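Local coordinates for protein proteasome accessory factor B/C (PafBC) (PDB 6SJ9) that probably regulates transcription in the bacterial DNA damage response, binding DNA through winged helix-turn-helix domains joined to WYL domains, at residues A[146-152]-A[594-598]; A[183-188]-A[402-407]; A[230-234]-A[412-416]; A[364-368]-A[381-385]. All blocks are in the same frame, centred on the assembly; numbering follows the deposited sequence.

Interaction 1: A[146-152]-A[594-598]; sequences AGQAFDD and RQGAG
Q148, R594 and Q595 carry most of this surface contact, in which the first turns of helix 147-159, in the first WYL region, meet a type I turn from R594 to A597 in the second WCX region. Q148 (chi1 t, chi2 p) extends over one face of the R594 guanidinium; its OE1 lies 3.5 Å from A597 CB, its CB 3.7 Å from Q595 O, and its NE2 donates to D152 OD1 at 3.1 Å. R594, extended through chi3, reaches D152 (chi1 m) in a two-pronged salt bridge: NH1 to OD2 2.6 Å, NH2 to OD1 3.1 Å, both nearly straight. The CA-to-CB bond of Q595 points away, and its carbonyl O meets the helix. At the N-cap residue A146, G147 and G598 approach to 4.4 Å between CA atoms; a CB on G598 would clash with G147 CA. On the same helix, D151 forms a salt bridge with K386, F150 meets W192 and W406 edge-to-face, and the loop at A215 and I216 flanks R594 and D152.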
loop_
_atom_site.group_PDB
_atom_site.type_symbol
_atom_site.label_atom_id
_atom_site.label_comp_id
_atom_site.label_asym_id
_atom_site.label_seq_id
_atom_site.Cartn_x
_atom_site.Cartn_y
_atom_site.Cartn_z
ATOM N N ALA A 146 3.364 -11.300 -9.139
ATOM C CA ALA A 146 2.414 -12.351 -8.783
ATOM C C ALA A 146 2.817 -13.083 -7.499
ATOM O O ALA A 146 3.962 -13.524 -7.356
ATOM C CB ALA A 146 2.327 -13.353 -9.935
ATOM N N GLY A 147 1.885 -13.157 -6.540
ATOM C CA GLY A 147 2.175 -13.866 -5.302
ATOM C C GLY A 147 2.569 -15.324 -5.529
ATOM O O GLY A 147 3.444 -15.849 -4.834
ATOM N N GLN A 148 1.930 -15.989 -6.504
ATOM C CA GLN A 148 2.182 -17.408 -6.757
ATOM C C GLN A 148 3.603 -17.640 -7.306
ATOM O O GLN A 148 4.324 -18.525 -6.838
ATOM C CB GLN A 148 1.134 -17.974 -7.728
ATOM C CG GLN A 148 1.300 -19.487 -7.844
ATOM C CD GLN A 148 0.994 -20.180 -6.506
ATOM O OE1 GLN A 148 -0.041 -19.907 -5.871
ATOM N NE2 GLN A 148 1.920 -21.030 -6.040
ATOM N N ALA A 149 4.019 -16.842 -8.286
ATOM C CA ALA A 149 5.362 -16.966 -8.857
ATOM C C ALA A 149 6.416 -16.701 -7.805
ATOM O O ALA A 149 7.467 -17.376 -7.744
ATOM C CB ALA A 149 5.529 -15.995 -10.028
ATOM N N PHE A 150 6.134 -15.738 -6.939
ATOM C CA PHE A 150 7.015 -15.504 -5.815
ATOM C C PHE A 150 7.076 -16.721 -4.920
ATOM O O PHE A 150 8.166 -17.116 -4.480
ATOM C CB PHE A 150 6.550 -14.299 -5.017
ATOM C CG PHE A 150 7.664 -13.467 -4.524
ATOM C CD1 PHE A 150 8.245 -13.739 -3.322
ATOM C CD2 PHE A 150 8.122 -12.399 -5.282
ATOM C CE1 PHE A 150 9.303 -12.977 -2.874
ATOM C CE2 PHE A 150 9.168 -11.608 -4.853
ATOM C CZ PHE A 150 9.764 -11.912 -3.638
ATOM N N ASP A 151 5.894 -17.241 -4.516
ATOM C CA ASP A 151 5.880 -18.425 -3.669
ATOM C C ASP A 151 6.632 -19.586 -4.322
ATOM O O ASP A 151 7.298 -20.352 -3.624
ATOM C CB ASP A 151 4.462 -18.876 -3.325
ATOM C CG ASP A 151 3.698 -17.871 -2.391
ATOM O OD1 ASP A 151 4.305 -16.938 -1.802
ATOM O OD2 ASP A 151 2.464 -18.057 -2.218
ATOM N N ASP A 152 6.541 -19.721 -5.649
ATOM C CA ASP A 152 7.125 -20.894 -6.307
ATOM C C ASP A 152 8.644 -20.812 -6.354
ATOM O O ASP A 152 9.333 -21.794 -6.042
ATOM C CB ASP A 152 6.556 -21.056 -7.714
ATOM C CG ASP A 152 5.132 -21.500 -7.683
ATOM O OD1 ASP A 152 4.729 -22.254 -6.744
ATOM O OD2 ASP A 152 4.434 -21.163 -8.641
ATOM N N ARG A 594 -4.054 -20.551 -11.537
ATOM C CA ARG A 594 -2.871 -20.785 -10.716
ATOM C C ARG A 594 -1.947 -19.583 -10.742
ATOM O O ARG A 594 -1.497 -19.105 -9.692
ATOM C CB ARG A 594 -2.109 -22.021 -11.200
ATOM C CG ARG A 594 -0.959 -22.339 -10.261
ATOM C CD ARG A 594 -0.059 -23.521 -10.653
ATOM N NE ARG A 594 0.646 -23.920 -9.426
ATOM C CZ ARG A 594 1.764 -23.353 -8.948
ATOM N NH1 ARG A 594 2.368 -22.362 -9.610
ATOM N NH2 ARG A 594 2.283 -23.780 -7.790
ATOM N N GLN A 595 -1.789 -18.983 -11.919
ATOM C CA GLN A 595 -0.900 -17.846 -12.041
ATOM C C GLN A 595 -1.314 -16.723 -11.121
ATOM O O GLN A 595 -0.445 -16.083 -10.514
ATOM C CB GLN A 595 -0.886 -17.340 -13.474
ATOM C CG GLN A 595 0.340 -16.522 -13.849
ATOM C CD GLN A 595 0.437 -16.326 -15.348
ATOM O OE1 GLN A 595 -0.383 -16.867 -16.103
ATOM N NE2 GLN A 595 1.424 -15.542 -15.794
ATOM N N GLY A 596 -2.633 -16.496 -10.976
ATOM C CA GLY A 596 -3.215 -15.477 -10.100
ATOM C C GLY A 596 -3.716 -15.930 -8.714
ATOM O O GLY A 596 -4.509 -15.236 -8.066
ATOM N N ALA A 597 -3.273 -17.094 -8.245
ATOM C CA ALA A 597 -3.820 -17.613 -6.999
ATOM C C ALA A 597 -3.533 -16.677 -5.828
ATOM O O ALA A 597 -4.288 -16.657 -4.852
ATOM C CB ALA A 597 -3.260 -19.021 -6.743
ATOM N N GLY A 598 -2.444 -15.908 -5.906
ATOM C CA GLY A 598 -2.097 -14.946 -4.859
ATOM C C GLY A 598 -3.132 -13.862 -4.586
ATOM O O GLY A 598 -3.144 -13.281 -3.484
#

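Interaction 2: A[183-188]-A[402-407]; sequences WGLGSR and LDIQWE
An antiparallel strand pairing, buried and between domains, joins the end of strand 175-188 of the Sm-like first WYL domain to strand 404-407 of the PafC winged helix-turn-helix region, so that one sheet runs through both. The short segments run at 163° with axes 4.6 Å apart. L185 faces W406 as a hydrogen-bonded pair, CA atoms 5.0 Å apart, with L185 N to W406 O 2.9 Å and W406 N to L185 O 2.7 Å. G186 faces Q405 as a non-hydrogen-bonded pair at 4.5 Å between CA atoms, G186 CA lying 3.2 Å from I404 O in a CA-H...O contact. Further along, S187 N donates to I404 O at 2.8 Å; the return bond from I404 N to S187 O is weak at 3.4 Å. L185 (m,t), S187, I404 (m,t) and W406 (chi1 t) share one face; the first three pack on W192 of strand 191-198, and W406 meets F150 edge-to-face. W183 and G184 both face V195, a classic beta bulge. R188 curls back and forms a salt bridge with D237 of helix 232-237. Its guanidinium lays one face over D403 CB, 3.4 Å from R188 NH1, which also donates to S187 O at 2.9 Å.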
loop_
_atom_site.group_PDB
_atom_site.type_symbol
_atom_site.label_atom_id
_atom_site.label_comp_id
_atom_site.label_asym_id
_atom_site.label_seq_id
_atom_site.Cartn_x
_atom_site.Cartn_y
_atom_site.Cartn_z
ATOM N N TRP A 183 18.763 -18.763 -8.041
ATOM C CA TRP A 183 19.696 -18.260 -7.027
ATOM C C TRP A 183 19.125 -17.124 -6.207
ATOM O O TRP A 183 19.470 -16.969 -5.024
ATOM C CB TRP A 183 20.983 -17.761 -7.646
ATOM C CG TRP A 183 21.758 -18.786 -8.391
ATOM C CD1 TRP A 183 21.500 -20.118 -8.495
ATOM C CD2 TRP A 183 22.947 -18.542 -9.164
ATOM N NE1 TRP A 183 22.483 -20.730 -9.276
ATOM C CE2 TRP A 183 23.359 -19.767 -9.713
ATOM C CE3 TRP A 183 23.687 -17.397 -9.452
ATOM C CZ2 TRP A 183 24.504 -19.884 -10.519
ATOM C CZ3 TRP A 183 24.816 -17.521 -10.265
ATOM C CH2 TRP A 183 25.210 -18.758 -10.774
ATOM N N GLY A 184 18.271 -16.316 -6.805
ATOM C CA GLY A 184 17.739 -15.201 -6.059
ATOM C C GLY A 184 16.674 -14.451 -6.818
ATOM O O GLY A 184 16.544 -14.567 -8.040
ATOM N N LEU A 185 15.867 -13.747 -6.049
ATOM C CA LEU A 185 14.935 -12.760 -6.529
ATOM C C LEU A 185 15.442 -11.371 -6.159
ATOM O O LEU A 185 16.085 -11.177 -5.120
ATOM C CB LEU A 185 13.564 -12.982 -5.923
ATOM C CG LEU A 185 12.816 -14.237 -6.376
ATOM C CD1 LEU A 185 11.771 -14.526 -5.365
ATOM C CD2 LEU A 185 12.164 -13.966 -7.739
ATOM N N GLY A 186 15.105 -10.392 -6.979
ATOM C CA GLY A 186 15.647 -9.068 -6.752
ATOM C C GLY A 186 14.785 -7.988 -7.364
ATOM O O GLY A 186 14.027 -8.224 -8.314
ATOM N N SER A 187 14.881 -6.800 -6.783
ATOM C CA SER A 187 14.110 -5.649 -7.220
ATOM C C SER A 187 15.082 -4.544 -7.577
ATOM O O SER A 187 15.933 -4.187 -6.765
ATOM C CB SER A 187 13.182 -5.168 -6.105
ATOM O OG SER A 187 12.272 -4.259 -6.640
ATOM N N ARG A 188 15.043 -4.091 -8.806
ATOM C CA ARG A 188 15.708 -2.841 -9.154
ATOM C C ARG A 188 14.792 -2.033 -10.046
ATOM O O ARG A 188 14.199 -2.572 -10.986
ATOM C CB ARG A 188 17.099 -3.010 -9.746
ATOM C CG ARG A 188 18.117 -3.101 -8.631
ATOM C CD ARG A 188 19.205 -4.076 -8.957
ATOM N NE ARG A 188 20.219 -4.210 -7.906
ATOM C CZ ARG A 188 19.996 -4.560 -6.632
ATOM N NH1 ARG A 188 18.753 -4.805 -6.180
ATOM N NH2 ARG A 188 21.040 -4.689 -5.804
ATOM N N LEU A 402 14.135 1.623 -3.211
ATOM C CA LEU A 402 14.542 0.369 -2.557
ATOM C C LEU A 402 15.194 -0.631 -3.507
ATOM O O LEU A 402 14.560 -1.095 -4.459
ATOM C CB LEU A 402 13.357 -0.302 -1.871
ATOM C CG LEU A 402 12.906 0.509 -0.668
ATOM C CD1 LEU A 402 11.994 -0.279 0.184
ATOM C CD2 LEU A 402 14.111 0.950 0.106
ATOM N N ASP A 403 16.412 -1.049 -3.185
ATOM C CA ASP A 403 17.014 -2.207 -3.843
ATOM C C ASP A 403 16.888 -3.391 -2.897
ATOM O O ASP A 403 17.492 -3.392 -1.818
ATOM C CB ASP A 403 18.497 -2.012 -4.183
ATOM C CG ASP A 403 18.741 -0.977 -5.263
ATOM O OD1 ASP A 403 19.933 -0.732 -5.564
ATOM O OD2 ASP A 403 17.760 -0.400 -5.791
ATOM N N ILE A 404 16.169 -4.416 -3.350
ATOM C CA ILE A 404 15.852 -5.610 -2.573
ATOM C C ILE A 404 16.497 -6.834 -3.229
ATOM O O ILE A 404 16.399 -7.005 -4.457
ATOM C CB ILE A 404 14.332 -5.799 -2.467
ATOM C CG1 ILE A 404 13.755 -4.557 -1.786
ATOM C CG2 ILE A 404 14.032 -7.036 -1.623
ATOM C CD1 ILE A 404 12.305 -4.352 -1.972
ATOM N N GLN A 405 17.190 -7.646 -2.407
ATOM C CA GLN A 405 17.694 -8.976 -2.760
ATOM C C GLN A 405 17.013 -10.010 -1.846
ATOM O O GLN A 405 17.004 -9.865 -0.614
ATOM C CB GLN A 405 19.206 -9.157 -2.564
ATOM C CG GLN A 405 20.103 -8.402 -3.504
ATOM C CD GLN A 405 20.015 -6.892 -3.287
ATOM O OE1 GLN A 405 19.974 -6.150 -4.239
ATOM N NE2 GLN A 405 19.998 -6.442 -2.027
ATOM N N TRP A 406 16.547 -11.090 -2.437
ATOM C CA TRP A 406 15.916 -12.176 -1.681
ATOM C C TRP A 406 16.506 -13.488 -2.167
ATOM O O TRP A 406 16.098 -13.999 -3.213
ATOM C CB TRP A 406 14.424 -12.149 -1.872
ATOM C CG TRP A 406 13.665 -13.096 -1.018
ATOM C CD1 TRP A 406 14.023 -14.376 -0.640
ATOM C CD2 TRP A 406 12.374 -12.856 -0.446
ATOM N NE1 TRP A 406 13.032 -14.930 0.137
ATOM C CE2 TRP A 406 11.999 -14.041 0.255
ATOM C CE3 TRP A 406 11.506 -11.760 -0.443
ATOM C CZ2 TRP A 406 10.806 -14.147 0.956
ATOM C CZ3 TRP A 406 10.282 -11.879 0.249
ATOM C CH2 TRP A 406 9.965 -13.053 0.953
ATOM N N GLU A 407 17.471 -14.018 -1.413
ATOM C CA GLU A 407 18.050 -15.343 -1.654
ATOM C C GLU A 407 17.389 -16.382 -0.751
ATOM O O GLU A 407 16.479 -16.071 0.019
ATOM C CB GLU A 407 19.545 -15.311 -1.388
ATOM C CG GLU A 407 20.296 -14.305 -2.169
ATOM C CD GLU A 407 21.776 -14.249 -1.768
ATOM O OE1 GLU A 407 22.332 -15.211 -1.186
ATOM O OE2 GLU A 407 22.393 -13.247 -2.096
#

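Interaction 3: A[230-234]-A[412-416]; sequences FNARA and YISEH
R233 stretches its side chain across S414, its NE 3.5 Å from S414 CB, which lies over one face of the guanidinium. With chi1 to chi3 all t and chi4 at 168°, the arm is fully extended, and R233 NH2 donates to E415 O at 2.9 Å. The backbones stay apart: R233 and S414 are nearest, 7.5 Å between CA atoms. N231 is the N-cap residue of helix 232-237, and its OD1 (chi1 t) accepts a weak capping bond from R233 N at 3.3 Å. Beside this cap sits Y412 (chi1 p), its OH 3.8 Å from A232 CB and 3.6 Å from R233 N; the hydroxyl is hydrogen-bonded to E407. Thus the N-terminal end of helix 232-237 packs against strand 410-413 and the loop that follows it, with one arginine-to-carbonyl bond and otherwise van der Waals contact. Strand 410-413 lies between strands 404-407 and 365-366; helix 232-237 also touches R188 of strand 175-188, while I413 and E415 touch helix 95-118.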
loop_
_atom_site.group_PDB
_atom_site.type_symbol
_atom_site.label_atom_id
_atom_site.label_comp_id
_atom_site.label_asym_id
_atom_site.label_seq_id
_atom_site.Cartn_x
_atom_site.Cartn_y
_atom_site.Cartn_z
ATOM N N PHE A 230 28.239 -16.874 -4.771
ATOM C CA PHE A 230 27.184 -16.203 -5.527
ATOM C C PHE A 230 26.754 -14.936 -4.812
ATOM O O PHE A 230 26.228 -14.998 -3.695
ATOM C CB PHE A 230 25.960 -17.097 -5.734
ATOM C CG PHE A 230 24.666 -16.309 -5.872
ATOM C CD1 PHE A 230 24.463 -15.436 -6.940
ATOM C CD2 PHE A 230 23.654 -16.467 -4.929
ATOM C CE1 PHE A 230 23.295 -14.719 -7.059
ATOM C CE2 PHE A 230 22.465 -15.770 -5.033
ATOM C CZ PHE A 230 22.274 -14.888 -6.105
ATOM N N ASN A 231 26.982 -13.789 -5.443
ATOM C CA ASN A 231 26.556 -12.510 -4.881
ATOM C C ASN A 231 25.325 -11.994 -5.627
ATOM O O ASN A 231 25.424 -11.583 -6.789
ATOM C CB ASN A 231 27.693 -11.493 -4.917
ATOM C CG ASN A 231 27.365 -10.227 -4.137
ATOM O OD1 ASN A 231 26.305 -10.121 -3.500
ATOM N ND2 ASN A 231 28.290 -9.269 -4.160
ATOM N N ALA A 232 24.165 -12.023 -4.960
ATOM C CA ALA A 232 22.939 -11.561 -5.611
ATOM C C ALA A 232 22.954 -10.054 -5.852
ATOM O O ALA A 232 22.506 -9.588 -6.908
ATOM C CB ALA A 232 21.709 -11.930 -4.774
ATOM N N ARG A 233 23.490 -9.279 -4.899
ATOM C CA ARG A 233 23.473 -7.823 -5.028
ATOM C C ARG A 233 24.372 -7.351 -6.166
ATOM O O ARG A 233 24.010 -6.430 -6.909
ATOM C CB ARG A 233 23.871 -7.184 -3.697
ATOM C CG ARG A 233 24.049 -5.669 -3.737
ATOM C CD ARG A 233 24.572 -5.161 -2.399
ATOM N NE ARG A 233 24.812 -3.724 -2.396
ATOM C CZ ARG A 233 25.040 -3.016 -1.293
ATOM N NH1 ARG A 233 25.051 -3.621 -0.108
ATOM N NH2 ARG A 233 25.249 -1.711 -1.372
ATOM N N ALA A 234 25.552 -7.961 -6.312
ATOM C CA ALA A 234 26.449 -7.582 -7.397
ATOM C C ALA A 234 25.889 -7.998 -8.751
ATOM O O ALA A 234 26.083 -7.291 -9.750
ATOM C CB ALA A 234 27.830 -8.204 -7.188
ATOM N N TYR A 412 17.515 -8.961 2.114
ATOM C CA TYR A 412 18.212 -7.760 2.556
ATOM C C TYR A 412 17.956 -6.628 1.571
ATOM O O TYR A 412 17.821 -6.849 0.364
ATOM C CB TYR A 412 19.725 -7.998 2.794
ATOM C CG TYR A 412 20.507 -8.607 1.663
ATOM C CD1 TYR A 412 20.338 -9.944 1.296
ATOM C CD2 TYR A 412 21.457 -7.848 0.979
ATOM C CE1 TYR A 412 21.066 -10.496 0.251
ATOM C CE2 TYR A 412 22.202 -8.396 -0.069
ATOM C CZ TYR A 412 22.002 -9.712 -0.431
ATOM O OH TYR A 412 22.742 -10.239 -1.480
ATOM N N ILE A 413 17.793 -5.442 2.140
ATOM C CA ILE A 413 17.566 -4.194 1.427
ATOM C C ILE A 413 18.910 -3.489 1.404
ATOM O O ILE A 413 19.415 -3.092 2.451
ATOM C CB ILE A 413 16.471 -3.367 2.118
ATOM C CG1 ILE A 413 15.167 -4.149 2.063
ATOM C CG2 ILE A 413 16.312 -2.034 1.457
ATOM C CD1 ILE A 413 13.946 -3.491 2.702
ATOM N N SER A 414 19.560 -3.475 0.247
ATOM C CA SER A 414 20.937 -3.008 0.144
ATOM C C SER A 414 21.083 -1.512 0.454
ATOM O O SER A 414 20.259 -0.684 0.040
ATOM C CB SER A 414 21.502 -3.348 -1.235
ATOM O OG SER A 414 20.745 -2.760 -2.269
ATOM N N GLU A 415 22.087 -1.189 1.270
ATOM C CA GLU A 415 22.430 0.186 1.614
ATOM C C GLU A 415 23.494 0.700 0.642
ATOM O O GLU A 415 24.650 0.260 0.679
ATOM C CB GLU A 415 22.910 0.289 3.062
ATOM C CG GLU A 415 23.563 1.640 3.423
ATOM C CD GLU A 415 22.581 2.790 3.646
ATOM O OE1 GLU A 415 22.317 3.114 4.824
ATOM O OE2 GLU A 415 22.092 3.383 2.653
ATOM N N HIS A 416 23.095 1.610 -0.238
ATOM C CA HIS A 416 24.004 2.434 -1.036
ATOM C C HIS A 416 24.588 3.516 -0.127
ATOM O O HIS A 416 23.943 4.529 0.147
ATOM C CB HIS A 416 23.240 2.988 -2.230
ATOM C CG HIS A 416 21.902 3.546 -1.863
ATOM N ND1 HIS A 416 21.735 4.793 -1.300
ATOM C CD2 HIS A 416 20.662 3.005 -1.953
ATOM C CE1 HIS A 416 20.451 4.998 -1.066
ATOM N NE2 HIS A 416 19.779 3.931 -1.458
#

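Interaction 4: A[364-368]-A[381-385]; sequences GLHIQ and LIDDL
G364 opens the first segment with a positive phi (77/-168), a conformation that favours glycine, and leads into the short strand 365-366. L365 (t,t) points toward helix 378-389, with CD2 4.2 Å from L381 CD2 and CD1 4.1 Å from L385 CD2. H366 turns the other way; it is the N-cap residue of helix 367-374, and its ring stacks on H410. I367 (m,t), the first helical residue, turns back inward and has the largest buried area of the contact. I367 CG2 sits 3.9 Å from L381 CD2 and 4.1 Å from I382 CG1, I367 CG1 lies 4.4 Å from L385 CD1, and I367 O is 3.3 Å from L381 CD2. Q368 points away. Opposite, L381 (t,p), I382 (m,t) and L385 (m,t) lie on one helical turn, L385 N bonding to L381 O at 3.0 Å; I367 and L381 are the nearest pair, 7.1 Å between CA atoms. Helices 367-374 and 378-389, with the short turn between them, form the helix-turn-helix, and this purely apolar contact packs the two together; the second is probably the DNA-recognition helix. Helix 346-360 adds L355, F358 and L359 to this core, W406 of strand 404-407 packs on I367, I382 and L385, and strand 365-366 bonds to strand 410-413 through L365 and V411.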
loop_
_atom_site.group_PDB
_atom_site.type_symbol
_atom_site.label_atom_id
_atom_site.label_comp_id
_atom_site.label_asym_id
_atom_site.label_seq_id
_atom_site.Cartn_x
_atom_site.Cartn_y
_atom_site.Cartn_z
ATOM N N GLY A 364 21.509 -8.603 6.866
ATOM C CA GLY A 364 20.193 -8.879 6.348
ATOM C C GLY A 364 19.322 -9.676 7.303
ATOM O O GLY A 364 19.631 -9.910 8.469
ATOM N N LEU A 365 18.230 -10.145 6.745
ATOM C CA LEU A 365 17.166 -10.803 7.479
ATOM C C LEU A 365 17.279 -12.282 7.136
ATOM O O LEU A 365 17.047 -12.659 5.981
ATOM C CB LEU A 365 15.804 -10.220 7.073
ATOM C CG LEU A 365 14.636 -10.660 7.999
ATOM C CD1 LEU A 365 13.427 -9.743 7.810
ATOM C CD2 LEU A 365 14.232 -12.087 7.745
ATOM N N HIS A 366 17.682 -13.110 8.120
ATOM C CA HIS A 366 17.728 -14.560 7.930
ATOM C C HIS A 366 16.387 -15.166 8.337
ATOM O O HIS A 366 15.995 -15.132 9.512
ATOM C CB HIS A 366 18.889 -15.188 8.700
ATOM C CG HIS A 366 20.211 -14.889 8.077
ATOM N ND1 HIS A 366 20.744 -15.662 7.070
ATOM C CD2 HIS A 366 21.069 -13.855 8.252
ATOM C CE1 HIS A 366 21.895 -15.145 6.678
ATOM N NE2 HIS A 366 22.118 -14.052 7.385
ATOM N N ILE A 367 15.677 -15.701 7.364
ATOM C CA ILE A 367 14.248 -15.915 7.564
ATOM C C ILE A 367 13.992 -16.896 8.713
ATOM O O ILE A 367 13.199 -16.594 9.625
ATOM C CB ILE A 367 13.583 -16.364 6.263
ATOM C CG1 ILE A 367 13.457 -15.145 5.356
ATOM C CG2 ILE A 367 12.157 -16.877 6.553
ATOM C CD1 ILE A 367 13.124 -15.489 3.945
ATOM N N GLN A 368 14.658 -18.065 8.700
ATOM C CA GLN A 368 14.312 -19.078 9.716
ATOM C C GLN A 368 14.582 -18.552 11.116
ATOM O O GLN A 368 13.750 -18.686 12.022
ATOM C CB GLN A 368 15.081 -20.383 9.547
ATOM C CG GLN A 368 14.539 -21.505 10.530
ATOM C CD GLN A 368 13.040 -21.808 10.243
ATOM O OE1 GLN A 368 12.694 -22.216 9.134
ATOM N NE2 GLN A 368 12.170 -21.602 11.227
ATOM N N LEU A 381 6.310 -15.689 8.332
ATOM C CA LEU A 381 7.252 -14.581 8.176
ATOM C C LEU A 381 7.397 -14.156 6.706
ATOM O O LEU A 381 7.404 -12.962 6.400
ATOM C CB LEU A 381 8.605 -14.965 8.771
ATOM C CG LEU A 381 9.626 -13.837 8.604
ATOM C CD1 LEU A 381 9.191 -12.619 9.308
ATOM C CD2 LEU A 381 10.950 -14.231 9.186
ATOM N N ILE A 382 7.465 -15.120 5.789
ATOM C CA ILE A 382 7.525 -14.799 4.360
ATOM C C ILE A 382 6.286 -14.003 3.922
ATOM O O ILE A 382 6.378 -13.062 3.118
ATOM C CB ILE A 382 7.704 -16.097 3.564
ATOM C CG1 ILE A 382 9.115 -16.626 3.821
ATOM C CG2 ILE A 382 7.499 -15.837 2.129
ATOM C CD1 ILE A 382 9.272 -18.129 3.426
ATOM N N ASP A 383 5.108 -14.380 4.427
ATOM C CA ASP A 383 3.930 -13.625 4.052
ATOM C C ASP A 383 4.009 -12.179 4.579
ATOM O O ASP A 383 3.588 -11.254 3.891
ATOM C CB ASP A 383 2.661 -14.313 4.548
ATOM C CG ASP A 383 1.456 -13.919 3.697
ATOM O OD1 ASP A 383 1.586 -14.003 2.456
ATOM O OD2 ASP A 383 0.391 -13.526 4.230
ATOM N N ASP A 384 4.522 -11.979 5.806
ATOM C CA ASP A 384 4.751 -10.620 6.302
ATOM C C ASP A 384 5.617 -9.845 5.342
ATOM O O ASP A 384 5.357 -8.683 5.082
ATOM C CB ASP A 384 5.449 -10.600 7.670
ATOM C CG ASP A 384 4.573 -11.127 8.794
ATOM O OD1 ASP A 384 3.336 -11.146 8.674
ATOM O OD2 ASP A 384 5.151 -11.506 9.821
ATOM N N LEU A 385 6.663 -10.485 4.805
ATOM C CA LEU A 385 7.573 -9.772 3.923
ATOM C C LEU A 385 6.924 -9.495 2.583
ATOM O O LEU A 385 7.172 -8.442 1.993
ATOM C CB LEU A 385 8.895 -10.542 3.742
ATOM C CG LEU A 385 9.764 -10.588 4.989
ATOM C CD1 LEU A 385 10.909 -11.563 4.887
ATOM C CD2 LEU A 385 10.338 -9.206 5.217
#

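Overall arrangement
Interactions 2 and 4 are buried, interaction 3 partly so, and interaction 1 lies at the surface. Interactions 2, 3 and 4 all reach one sheet, in which strand 404-407 lies between strands 175-188 and 410-413, and 410-413 in turn pairs with 365-366. Chemistry follows place: backbone bonds across the domain boundary in 2, apolar side chains alone in 4, an arginine-to-carbonyl bond beside the end of strand 410-413 in 3, and a salt bridge in 1. W406 connects three of them, belonging to interaction 2 and packing on residues of interactions 1 and 4. Interactions 1 and 3 do not touch, their nearest atoms being about 10 Å apart.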